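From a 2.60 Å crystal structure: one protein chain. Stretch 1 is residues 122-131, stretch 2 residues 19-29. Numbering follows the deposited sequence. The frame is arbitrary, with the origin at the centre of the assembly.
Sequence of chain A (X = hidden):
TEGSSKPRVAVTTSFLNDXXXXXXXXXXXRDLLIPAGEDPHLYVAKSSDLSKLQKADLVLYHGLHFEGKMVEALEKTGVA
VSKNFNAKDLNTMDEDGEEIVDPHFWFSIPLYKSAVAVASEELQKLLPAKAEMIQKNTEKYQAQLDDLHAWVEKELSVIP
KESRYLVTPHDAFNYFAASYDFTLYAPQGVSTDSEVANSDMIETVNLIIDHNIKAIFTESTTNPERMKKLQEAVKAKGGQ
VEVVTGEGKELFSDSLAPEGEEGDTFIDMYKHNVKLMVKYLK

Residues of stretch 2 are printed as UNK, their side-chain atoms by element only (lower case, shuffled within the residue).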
ATOM      1  N   GLU A 122      19.815  -5.438  -5.150  1.00 46.80           N
ATOM      2  CA  GLU A 122      20.458  -4.165  -4.848  1.00 48.74           C
ATOM      3  C   GLU A 122      21.212  -4.217  -3.524  1.00 52.48           C
ATOM      4  O   GLU A 122      22.208  -3.519  -3.339  1.00 50.34           O
ATOM      5  CB  GLU A 122      19.435  -3.030  -4.822  1.00 49.09           C
ATOM      6  CG  GLU A 122      19.023  -2.541  -6.198  1.00 51.85           C
ATOM      7  CD  GLU A 122      20.192  -2.006  -6.999  1.00 54.38           C
ATOM      8  OE1 GLU A 122      20.563  -2.649  -8.004  1.00 56.74           O
ATOM      9  OE2 GLU A 122      20.740  -0.948  -6.623  1.00 54.05           O
ATOM     10  N   LEU A 123      20.730  -5.042  -2.604  1.00 65.77           N
ATOM     11  CA  LEU A 123      21.437  -5.257  -1.357  1.00 63.94           C
ATOM     12  C   LEU A 123      22.608  -6.201  -1.618  1.00 63.53           C
ATOM     13  O   LEU A 123      23.709  -5.962  -1.143  1.00 63.45           O
ATOM     14  CB  LEU A 123      20.492  -5.777  -0.275  1.00 63.49           C
ATOM     15  CG  LEU A 123      19.406  -4.767   0.129  1.00 64.78           C
ATOM     16  CD1 LEU A 123      18.341  -5.395   1.020  1.00 66.23           C
ATOM     17  CD2 LEU A 123      20.009  -3.540   0.801  1.00 63.24           C
ATOM     18  N   GLN A 124      22.374  -7.266  -2.380  1.00 54.44           N
ATOM     19  CA  GLN A 124      23.477  -7.961  -3.014  1.00 53.44           C
ATOM     20  C   GLN A 124      24.015  -6.874  -3.908  1.00 57.13           C
ATOM     21  O   GLN A 124      23.265  -5.976  -4.268  1.00 59.68           O
ATOM     22  CB  GLN A 124      22.981  -9.123  -3.865  1.00 54.28           C
ATOM     23  CG  GLN A 124      22.002 -10.037  -3.179  1.00 53.25           C
ATOM     24  CD  GLN A 124      21.466 -11.088  -4.121  1.00 57.04           C
ATOM     25  OE1 GLN A 124      22.229 -11.765  -4.806  1.00 58.49           O
ATOM     26  NE2 GLN A 124      20.147 -11.232  -4.167  1.00 56.28           N
ATOM     27  N   LYS A 125      25.284  -6.970  -4.297  1.00 83.07           N
ATOM     28  CA  LYS A 125      25.953  -5.911  -5.051  1.00 87.08           C
ATOM     29  C   LYS A 125      26.232  -4.677  -4.198  1.00 82.83           C
ATOM     30  O   LYS A 125      26.886  -3.737  -4.644  1.00 84.24           O
ATOM     31  CB  LYS A 125      25.019  -5.305  -6.103  1.00 83.36           C
ATOM     32  CG  LYS A 125      25.491  -3.966  -6.694  1.00 85.12           C
ATOM     33  CD  LYS A 125      24.487  -3.385  -7.677  1.00 90.68           C
ATOM     34  CE  LYS A 125      24.349  -4.293  -8.874  1.00 97.25           C
ATOM     35  NZ  LYS A 125      23.491  -3.676  -9.914  1.00 98.89           N
ATOM     36  N   LEU A 126      25.719  -4.677  -2.972  1.00 43.46           N
ATOM     37  CA  LEU A 126      26.005  -3.598  -2.027  1.00 40.67           C
ATOM     38  C   LEU A 126      26.842  -4.288  -0.953  1.00 42.33           C
ATOM     39  O   LEU A 126      27.767  -3.708  -0.375  1.00 43.65           O
ATOM     40  CB  LEU A 126      24.773  -2.936  -1.396  1.00 40.14           C
ATOM     41  CG  LEU A 126      25.042  -1.784  -0.413  1.00 36.96           C
ATOM     42  CD1 LEU A 126      25.858  -0.709  -1.090  1.00 40.71           C
ATOM     43  CD2 LEU A 126      23.735  -1.216   0.095  1.00 39.24           C
ATOM     44  N   LEU A 127      26.501  -5.543  -0.699  1.00 41.70           N
ATOM     45  CA  LEU A 127      27.236  -6.367   0.243  1.00 39.12           C
ATOM     46  C   LEU A 127      27.681  -7.667  -0.407  1.00 42.67           C
ATOM     47  O   LEU A 127      27.093  -8.720  -0.169  1.00 44.36           O
ATOM     48  CB  LEU A 127      26.371  -6.674   1.456  1.00 40.14           C
ATOM     49  CG  LEU A 127      26.116  -5.527   2.427  1.00 41.58           C
ATOM     50  CD1 LEU A 127      25.115  -5.932   3.497  1.00 42.75           C
ATOM     51  CD2 LEU A 127      27.419  -5.079   3.063  1.00 47.04           C
ATOM     52  N   PRO A 128      28.735  -7.596  -1.227  1.00 62.12           N
ATOM     53  CA  PRO A 128      29.260  -8.764  -1.937  1.00 59.10           C
ATOM     54  C   PRO A 128      29.527  -9.934  -1.000  1.00 61.86           C
ATOM     55  O   PRO A 128      29.350 -11.087  -1.390  1.00 64.50           O
ATOM     56  CB  PRO A 128      30.573  -8.247  -2.519  1.00 59.00           C
ATOM     57  CG  PRO A 128      30.347  -6.784  -2.696  1.00 61.40           C
ATOM     58  CD  PRO A 128      29.481  -6.366  -1.549  1.00 63.55           C
ATOM     59  N   ALA A 129      29.946  -9.635   0.224  1.00 56.20           N
ATOM     60  CA  ALA A 129      30.267 -10.673   1.194  1.00 56.45           C
ATOM     61  C   ALA A 129      29.011 -11.279   1.813  1.00 59.96           C
ATOM     62  O   ALA A 129      29.031 -12.413   2.292  1.00 61.76           O
ATOM     63  CB  ALA A 129      31.177 -10.119   2.273  1.00 53.25           C
ATOM     64  N   LYS A 130      27.919 -10.521   1.801  1.00 56.85           N
ATOM     65  CA  LYS A 130      26.656 -10.998   2.359  1.00 55.58           C
ATOM     66  C   LYS A 130      25.621 -11.307   1.277  1.00 54.37           C
ATOM     67  O   LYS A 130      24.431 -11.400   1.562  1.00 56.63           O
ATOM     68  CB  LYS A 130      26.092  -9.991   3.367  1.00 51.75           C
ATOM     69  CG  LYS A 130      26.497 -10.276   4.806  1.00 54.60           C
ATOM     70  CD  LYS A 130      28.005 -10.410   4.942  1.00 55.52           C
ATOM     71  CE  LYS A 130      28.385 -11.427   6.014  1.00 61.42           C
ATOM     72  NZ  LYS A 130      28.024 -10.985   7.393  1.00 61.73           N
ATOM     73  N   ALA A 131      26.082 -11.481   0.043  1.00 49.31           N
ATOM     74  CA  ALA A 131      25.186 -11.724  -1.085  1.00 45.17           C
ATOM     75  C   ALA A 131      24.441 -13.054  -0.970  1.00 47.01           C
ATOM     76  O   ALA A 131      23.215 -13.100  -1.083  1.00 47.24           O
ATOM     77  CB  ALA A 131      25.948 -11.649  -2.396  1.00 44.66           C
ATOM     78  N   UNK A  19      10.807  -4.594   4.260  1.00 43.06           N
ATOM     79  CA  UNK A  19      11.415  -5.424   3.230  1.00 42.44           C
ATOM     80  C   UNK A  19      12.917  -5.595   3.447  1.00 41.46           C
ATOM     81  O   UNK A  19      13.403  -6.713   3.604  1.00 42.49           O
ATOM     82  c   UNK A  19      11.637  -5.681   0.678  1.00 43.15           C
ATOM     83  s   UNK A  19      11.102  -5.062  -0.932  1.00 36.88           S
ATOM     84  c   UNK A  19      11.137  -4.831   1.843  1.00 44.68           C
ATOM     85  c   UNK A  19      11.735  -3.393  -0.878  1.00 40.01           C
ATOM     86  N   UNK A  20      13.647  -4.484   3.464  1.00 40.21           N
ATOM     87  CA  UNK A  20      15.099  -4.526   3.609  1.00 41.55           C
ATOM     88  C   UNK A  20      15.530  -5.299   4.847  1.00 42.53           C
ATOM     89  O   UNK A  20      16.437  -6.124   4.787  1.00 39.91           O
ATOM     90  c   UNK A  20      17.205  -3.201   3.911  1.00 42.58           C
ATOM     91  c   UNK A  20      15.710  -3.118   3.659  1.00 41.45           C
ATOM     92  c   UNK A  20      15.438  -2.389   2.365  1.00 41.07           C
ATOM     93  N   UNK A  21      14.884  -5.029   5.973  1.00 50.82           N
ATOM     94  CA  UNK A  21      15.198  -5.763   7.185  1.00 53.79           C
ATOM     95  C   UNK A  21      14.979  -7.249   6.961  1.00 54.82           C
ATOM     96  O   UNK A  21      15.822  -8.069   7.312  1.00 55.74           O
ATOM     97  c   UNK A  21      14.950  -7.638  11.902  1.00 67.08           C
ATOM     98  c   UNK A  21      13.781  -7.767  11.183  1.00 64.16           C
ATOM     99  c   UNK A  21      14.558  -6.113   9.606  1.00 57.71           C
ATOM    100  c   UNK A  21      14.350  -5.286   8.359  1.00 56.66           C
ATOM    101  c   UNK A  21      15.929  -6.759  11.487  1.00 63.84           C
ATOM    102  c   UNK A  21      13.591  -7.007  10.041  1.00 57.90           C
ATOM    103  o   UNK A  21      15.145  -8.390  13.037  1.00 69.34           O
ATOM    104  c   UNK A  21      15.729  -6.004  10.346  1.00 61.47           C
ATOM    105  N   UNK A  22      13.836  -7.588   6.374  1.00 46.77           N
ATOM    106  CA  UNK A  22      13.505  -8.979   6.094  1.00 44.86           C
ATOM    107  C   UNK A  22      14.614  -9.628   5.281  1.00 39.22           C
ATOM    108  O   UNK A  22      14.945 -10.795   5.479  1.00 37.05           O
ATOM    109  o   UNK A  22      10.929 -10.609   7.341  1.00 44.16           O
ATOM    110  c   UNK A  22      12.180  -9.073   5.336  1.00 41.61           C
ATOM    111  n   UNK A  22      10.000  -8.812   8.310  1.00 46.23           N
ATOM    112  c   UNK A  22      10.979  -8.553   6.112  1.00 42.21           C
ATOM    113  c   UNK A  22      10.635  -9.415   7.313  1.00 43.22           C
ATOM    114  N   UNK A  23      15.192  -8.854   4.371  1.00 49.32           N
ATOM    115  CA  UNK A  23      16.222  -9.363   3.477  1.00 50.10           C
ATOM    116  C   UNK A  23      17.614  -9.212   4.075  1.00 50.59           C
ATOM    117  O   UNK A  23      18.330 -10.196   4.256  1.00 52.10           O
ATOM    118  c   UNK A  23      14.841  -7.689   0.218  1.00 47.38           C
ATOM    119  c   UNK A  23      14.780  -8.545   1.473  1.00 51.67           C
ATOM    120  c   UNK A  23      16.157  -8.636   2.133  1.00 52.12           C
ATOM    121  c   UNK A  23      14.235  -9.931   1.162  1.00 46.85           C
ATOM    122  N   UNK A  24      17.990  -7.975   4.384  1.00 49.56           N
ATOM    123  CA  UNK A  24      19.345  -7.662   4.819  1.00 49.86           C
ATOM    124  C   UNK A  24      19.540  -7.817   6.321  1.00 52.12           C
ATOM    125  O   UNK A  24      20.666  -7.760   6.813  1.00 52.04           O
ATOM    126  c   UNK A  24      19.722  -6.252   4.384  1.00 50.99           C
ATOM    127  N   UNK A  25      18.444  -8.012   7.046  1.00 48.21           N
ATOM    128  CA  UNK A  25      18.508  -8.116   8.489  1.00 47.78           C
ATOM    129  C   UNK A  25      19.207  -6.917   9.095  1.00 49.46           C
ATOM    130  O   UNK A  25      18.905  -5.773   8.757  1.00 48.50           O
ATOM    131  N   UNK A  26      20.157  -7.183   9.984  1.00 73.18           N
ATOM    132  CA  UNK A  26      20.882  -6.120  10.668  1.00 74.52           C
ATOM    133  C   UNK A  26      22.187  -5.793   9.956  1.00 74.72           C
ATOM    134  O   UNK A  26      23.059  -5.135  10.520  1.00 77.27           O
ATOM    135  c   UNK A  26      21.170  -6.518  12.116  1.00 74.83           C
ATOM    136  c   UNK A  26      19.904  -6.826  12.899  1.00 83.48           C
ATOM    137  o   UNK A  26      18.874  -6.159  12.655  1.00 86.34           O
ATOM    138  o   UNK A  26      19.937  -7.732  13.760  1.00 81.66           O
ATOM    139  N   UNK A  27      22.319  -6.248   8.714  1.00 42.77           N
ATOM    140  CA  UNK A  27      23.568  -6.086   7.977  1.00 42.56           C
ATOM    141  C   UNK A  27      23.748  -4.683   7.399  1.00 42.22           C
ATOM    142  O   UNK A  27      24.873  -4.246   7.178  1.00 44.79           O
ATOM    143  c   UNK A  27      23.686  -7.142   6.872  1.00 40.86           C
ATOM    144  o   UNK A  27      25.250  -9.943   8.687  1.00 47.88           O
ATOM    145  o   UNK A  27      26.034  -8.014   7.994  1.00 51.38           O
ATOM    146  c   UNK A  27      23.797  -8.575   7.379  1.00 42.90           C
ATOM    147  c   UNK A  27      25.121  -8.863   8.071  1.00 49.48           C
ATOM    148  N   UNK A  28      22.647  -3.983   7.151  1.00 47.55           N
ATOM    149  CA  UNK A  28      22.718  -2.618   6.630  1.00 48.00           C
ATOM    150  C   UNK A  28      22.106  -1.630   7.610  1.00 50.30           C
ATOM    151  O   UNK A  28      21.496  -2.027   8.601  1.00 51.80           O
ATOM    152  c   UNK A  28      21.993  -2.473   5.281  1.00 44.95           C
ATOM    153  c   UNK A  28      20.507  -2.725   5.454  1.00 46.74           C
ATOM    154  c   UNK A  28      22.588  -3.417   4.251  1.00 44.23           C
ATOM    155  N   UNK A  29      22.262  -0.342   7.324  1.00 84.99           N
ATOM    156  CA  UNK A  29      21.723   0.705   8.188  1.00 90.63           C
ATOM    157  C   UNK A  29      20.604   1.487   7.497  1.00 91.21           C
ATOM    158  O   UNK A  29      20.851   2.230   6.548  1.00 92.80           O
ATOM    159  c   UNK A  29      22.528   2.411   9.886  1.00 92.81           C
ATOM    160  o   UNK A  29      24.550   1.732  10.916  1.00102.94           O
ATOM    161  c   UNK A  29      23.316   1.865  11.052  1.00103.69           C
ATOM    162  o   UNK A  29      22.708   1.568  12.102  1.00108.56           O
ATOM    163  c   UNK A  29      22.830   1.665   8.609  1.00 92.01           C
TER

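Position 19 carries three carbons and one sulfur in an unbranched chain, with the sulfur between the second and third carbons; this is a thioether, so the residue is Met-19. It makes no contact with stretch 1. Position 20 has three carbons, one bonded to CA and carrying the other two. One of these methyls lies 3.8 Å from Leu-123 CD1, and the fork at CB identifies Val-20. At position 21 a single carbon leads to a six-carbon ring bearing one oxygen, the phenol of Tyr-21, whose CA-to-CB bond points away from stretch 1.

Position 22 has three carbons, the third carrying one oxygen and one nitrogen. That is a carboxamide at the end of a two-carbon linker, hence Gln-22, which is out of reach of stretch 1. Position 23 holds four carbons forked at the second, and its CB approaches Leu-123 CD1 at 4.1 Å; the late fork distinguishes Leu-23 from a beta-branched residue. Position 24 has one carbon alone, 3.7 Å from Leu-123 CD1, and is Ala-24.

Position 25 has no side-chain atom. Its phi of 54° is of a sign that favours glycine, and Gly-25 is the first residue to leave helical geometry. Position 26 shows two carbons, the second carrying two oxygens: the short carboxylate of Asp-26, too far from stretch 1 to touch it. Position 27 has three carbons, the third carrying two oxygens. Its CB lies 3.9 Å from Leu-127 CD1 and one carboxylate oxygen reaches Lys-130 NZ, so the longer acid, Glu-27, is present. A type II' turn from Ala-24 to Glu-27 is closed by a 2.9 Å bond from Glu-27 N to Ala-24 O.

Position 28 again has one carbon carrying two, and a methyl lies 3.6 Å from Leu-127 CD1; it is Val-28. Position 29 has three carbons, the third carrying two oxygens, and is Glu-29, poorly ordered and without contact.

The contact buries 332 Å² and is chiefly apolar. Leu-123 provides the largest share: its side chain packs against Val-20, Leu-23, Ala-24 and Val-28, with Leu-123 CD2 4.3 Å from Val-28 CG1 and 4.2 Å from Val-20 CG1. Leu-127 continues the apolar surface over Val-28 and the CB of Glu-27. Where this packing gives way to charge, Lys-130 NZ meets Glu-27 OE2 at 3.2 Å in a salt bridge whose hydrogen bond is weak. Opposite charges thus join the stretches beside a hydrophobic patch.

Stretch 2 (19-29) MVYQLAGDEVE
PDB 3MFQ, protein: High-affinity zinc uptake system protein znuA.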